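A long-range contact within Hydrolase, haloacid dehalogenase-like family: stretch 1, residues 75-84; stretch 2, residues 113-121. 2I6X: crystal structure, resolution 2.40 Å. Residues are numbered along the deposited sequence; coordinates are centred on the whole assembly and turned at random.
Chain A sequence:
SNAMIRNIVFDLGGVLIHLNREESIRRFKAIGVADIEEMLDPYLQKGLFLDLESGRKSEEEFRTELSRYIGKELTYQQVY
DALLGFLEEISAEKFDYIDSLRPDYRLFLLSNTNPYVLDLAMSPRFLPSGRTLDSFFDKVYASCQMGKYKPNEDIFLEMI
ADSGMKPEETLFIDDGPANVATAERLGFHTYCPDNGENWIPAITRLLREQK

Stretch 1 75-84: TYQQVYDALL
Stretch 2, residues 113-121: TNPYVLDLA

A helix that begins at Tyr-76 in the first stretch and a second helix, 115-121, cross almost at right angles: their N-to-C directions differ by 81° (signed crossing angle -81°), and their axes come within 9.7 Å. The CA atoms of Tyr-80 and Tyr-116, 5.7 Å apart, set the register; Leu-84 CA and Val-117 CA follow at 7.1 Å. Together the stretches bury 481 Å².

Each helix begins with a cap. Thr-75 (phi/psi -93/162, chi1 69°, p) accepts at OG1 from Gln-78 N, 3.1 Å away, while Gln-78 OE1 accepts from Thr-75 N at 2.9 Å, so the two residues bond reciprocally. Asn-114 (phi/psi -123/165, chi1 57°, p) accepts at OD1 from Val-117 N at 3.0 Å. A short polar side chain suits these places because the first turn of a helix leaves backbone NH groups without helical partners. Beyond the caps, i-to-i+4 bonds maintain the helices, for example Tyr-80 N to Tyr-76 O at 2.8 Å and Leu-120 N to Tyr-116 O at 3.0 Å.

Apolar packing centres on Tyr-116, whose CA-to-CB bond points toward the first stretch. With chi1 -55° (m) and chi2 -79°, it enters as a knob among Tyr-76, Val-79, Tyr-80 and Leu-83, and 133 Å² of the residue is covered. Its CD1 lies 3.7 Å from Tyr-80 CB, its CD2 3.6 Å from Leu-83 CD2, and its CZ 3.7 Å from Val-79 CG1. The long, flat ring offers carbon surface to the hole, while its hydroxyl is hydrogen-bonded elsewhere in the structure. The CA-to-CB bonds of Val-79 (chi1 175°, t) and Leu-83 (chi1 -114°, chi2 -8°, both off-well) point toward the second stretch. Both residues are buried, and their branched aliphatic side chains offer carbon to the ring without polar groups needing partners.

The CA-to-CB bond of Tyr-76 (chi1 180°, t; chi2 93°) points sideways, but the end of the side chain comes nearer. Its CE1 is 3.5 Å from Tyr-116 CE1; the ring centroids are 5.0 Å apart and the planes meet obliquely at 47°.

Farther along, Leu-84 (chi1 -100°, off-well; chi2 72°, p) and Leu-120 (chi1 169°, t; chi2 60°, p) meet with their CD2 atoms 3.8 Å apart, their methyls giving each other an apolar surface. Tyr-80 (chi1 175°, t; chi2 93°) reaches alongside, its OH 3.6 Å from Leu-120 CB.

The polar link across the stretches lies at the tip of the Tyr-76 ring: Tyr-76 OH donates to Asp-119 OD2 at 2.5 Å, a short bond to a carboxylate near the ring plane. Asp-119 (chi1 -72°, m; chi2 -5°) is exposed, a suitable place for a charged group.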

# COMPACT_ATOMS: atom_id res chain seq x y z
N THR A 75 -23.45 1.57 -2.20
CA THR A 75 -23.29 0.41 -1.35
C THR A 75 -21.80 0.08 -1.18
O THR A 75 -20.95 0.52 -1.97
CB THR A 75 -24.00 -0.81 -2.00
OG1 THR A 75 -23.27 -1.20 -3.18
CG2 THR A 75 -25.39 -0.46 -2.41
N TYR A 76 -21.50 -0.71 -0.15
CA TYR A 76 -20.17 -1.27 0.01
C TYR A 76 -19.65 -1.85 -1.32
O TYR A 76 -18.55 -1.50 -1.79
CB TYR A 76 -20.17 -2.35 1.09
CG TYR A 76 -18.81 -2.96 1.29
CD1 TYR A 76 -17.92 -2.46 2.26
CD2 TYR A 76 -18.38 -4.01 0.48
CE1 TYR A 76 -16.64 -3.03 2.43
CE2 TYR A 76 -17.12 -4.57 0.63
CZ TYR A 76 -16.26 -4.08 1.60
OH TYR A 76 -15.03 -4.65 1.73
N GLN A 77 -20.47 -2.73 -1.92
CA GLN A 77 -20.09 -3.51 -3.08
C GLN A 77 -19.74 -2.62 -4.26
O GLN A 77 -18.77 -2.87 -4.96
CB GLN A 77 -21.22 -4.51 -3.41
CG GLN A 77 -20.90 -5.50 -4.50
CD GLN A 77 -21.24 -4.94 -5.88
OE1 GLN A 77 -22.28 -4.28 -6.05
NE2 GLN A 77 -20.36 -5.19 -6.86
N GLN A 78 -20.50 -1.56 -4.45
CA GLN A 78 -20.25 -0.59 -5.53
C GLN A 78 -18.93 0.13 -5.42
O GLN A 78 -18.26 0.34 -6.43
CB GLN A 78 -21.36 0.45 -5.59
CG GLN A 78 -22.63 -0.04 -6.24
CD GLN A 78 -23.74 1.00 -6.16
OE1 GLN A 78 -24.01 1.56 -5.09
NE2 GLN A 78 -24.39 1.25 -7.28
N VAL A 79 -18.56 0.52 -4.21
CA VAL A 79 -17.35 1.31 -4.01
C VAL A 79 -16.17 0.37 -4.03
O VAL A 79 -15.14 0.67 -4.65
CB VAL A 79 -17.37 2.12 -2.66
CG1 VAL A 79 -16.02 2.84 -2.44
CG2 VAL A 79 -18.51 3.11 -2.67
N TYR A 80 -16.32 -0.74 -3.32
CA TYR A 80 -15.35 -1.82 -3.35
C TYR A 80 -14.95 -2.18 -4.81
O TYR A 80 -13.77 -2.21 -5.16
CB TYR A 80 -15.95 -3.06 -2.67
CG TYR A 80 -15.07 -4.26 -2.77
CD1 TYR A 80 -14.16 -4.56 -1.76
CD2 TYR A 80 -15.12 -5.11 -3.89
CE1 TYR A 80 -13.34 -5.68 -1.84
CE2 TYR A 80 -14.29 -6.22 -4.00
CZ TYR A 80 -13.39 -6.50 -2.95
OH TYR A 80 -12.56 -7.59 -3.01
N ASP A 81 -15.96 -2.45 -5.64
CA ASP A 81 -15.77 -2.75 -7.05
C ASP A 81 -15.04 -1.65 -7.85
O ASP A 81 -14.21 -1.95 -8.71
CB ASP A 81 -17.13 -3.03 -7.68
CG ASP A 81 -17.05 -3.24 -9.17
OD1 ASP A 81 -16.68 -4.35 -9.60
OD2 ASP A 81 -17.36 -2.29 -9.91
N ALA A 82 -15.37 -0.38 -7.59
CA ALA A 82 -14.67 0.73 -8.23
C ALA A 82 -13.23 0.90 -7.74
O ALA A 82 -12.32 1.12 -8.55
CB ALA A 82 -15.45 2.03 -8.03
N LEU A 83 -13.01 0.81 -6.43
CA LEU A 83 -11.67 0.90 -5.91
C LEU A 83 -10.81 -0.25 -6.44
O LEU A 83 -9.64 -0.07 -6.81
CB LEU A 83 -11.67 0.94 -4.38
CG LEU A 83 -11.21 2.19 -3.60
CD1 LEU A 83 -10.55 3.35 -4.39
CD2 LEU A 83 -12.30 2.68 -2.68
N LEU A 84 -11.37 -1.44 -6.52
CA LEU A 84 -10.58 -2.55 -7.02
C LEU A 84 -10.21 -2.46 -8.52
O LEU A 84 -9.40 -3.24 -8.99
CB LEU A 84 -11.24 -3.89 -6.68
CG LEU A 84 -10.54 -4.49 -5.46
CD1 LEU A 84 -10.83 -3.79 -4.13
CD2 LEU A 84 -11.06 -5.87 -5.44
N THR A 113 -3.41 2.54 2.39
CA THR A 113 -4.40 1.66 1.83
C THR A 113 -5.74 1.86 2.54
O THR A 113 -5.83 2.58 3.53
CB THR A 113 -3.90 0.18 1.85
OG1 THR A 113 -4.64 -0.61 0.92
CG2 THR A 113 -3.98 -0.44 3.26
N ASN A 114 -6.78 1.22 2.01
CA ASN A 114 -8.09 1.45 2.53
C ASN A 114 -8.64 0.09 2.97
O ASN A 114 -8.06 -0.92 2.63
CB ASN A 114 -8.92 2.10 1.44
CG ASN A 114 -8.96 1.27 0.19
OD1 ASN A 114 -9.66 0.23 0.14
ND2 ASN A 114 -8.22 1.68 -0.82
N PRO A 115 -9.72 0.07 3.77
CA PRO A 115 -10.36 -1.19 4.22
C PRO A 115 -10.78 -2.18 3.12
O PRO A 115 -10.80 -3.39 3.39
CB PRO A 115 -11.61 -0.71 4.96
CG PRO A 115 -11.31 0.63 5.35
CD PRO A 115 -10.39 1.24 4.35
N TYR A 116 -11.16 -1.69 1.94
CA TYR A 116 -11.60 -2.53 0.82
C TYR A 116 -10.44 -3.38 0.32
O TYR A 116 -10.58 -4.60 0.19
CB TYR A 116 -12.14 -1.69 -0.35
CG TYR A 116 -13.25 -0.73 0.01
CD1 TYR A 116 -14.57 -1.17 0.18
CD2 TYR A 116 -12.98 0.64 0.18
CE1 TYR A 116 -15.58 -0.27 0.51
CE2 TYR A 116 -13.98 1.53 0.51
CZ TYR A 116 -15.27 1.07 0.67
OH TYR A 116 -16.26 1.97 0.99
N VAL A 117 -9.31 -2.75 0.04
CA VAL A 117 -8.15 -3.48 -0.45
C VAL A 117 -7.69 -4.48 0.61
O VAL A 117 -7.35 -5.62 0.30
CB VAL A 117 -7.01 -2.51 -0.90
CG1 VAL A 117 -5.72 -3.27 -1.25
CG2 VAL A 117 -7.47 -1.72 -2.11
N LEU A 118 -7.75 -4.06 1.87
CA LEU A 118 -7.42 -4.93 2.98
C LEU A 118 -8.37 -6.12 3.11
O LEU A 118 -7.91 -7.22 3.39
CB LEU A 118 -7.37 -4.14 4.28
CG LEU A 118 -6.07 -3.38 4.53
CD1 LEU A 118 -6.13 -2.75 5.93
CD2 LEU A 118 -4.85 -4.31 4.38
N ASP A 119 -9.67 -5.90 2.90
CA ASP A 119 -10.61 -7.01 2.83
C ASP A 119 -10.18 -8.01 1.73
O ASP A 119 -10.21 -9.23 1.94
CB ASP A 119 -12.06 -6.52 2.63
CG ASP A 119 -12.66 -5.85 3.92
OD1 ASP A 119 -12.02 -5.83 5.00
OD2 ASP A 119 -13.81 -5.31 3.85
N LEU A 120 -9.76 -7.50 0.56
CA LEU A 120 -9.31 -8.39 -0.52
C LEU A 120 -8.03 -9.13 -0.14
O LEU A 120 -7.92 -10.35 -0.30
CB LEU A 120 -9.11 -7.63 -1.85
CG LEU A 120 -8.38 -8.49 -2.91
CD1 LEU A 120 -9.12 -9.78 -3.26
CD2 LEU A 120 -7.99 -7.71 -4.16
N ALA A 121 -7.07 -8.36 0.37
CA ALA A 121 -5.76 -8.87 0.74
C ALA A 121 -5.77 -9.92 1.85
O ALA A 121 -4.88 -10.75 1.91
CB ALA A 121 -4.83 -7.71 1.12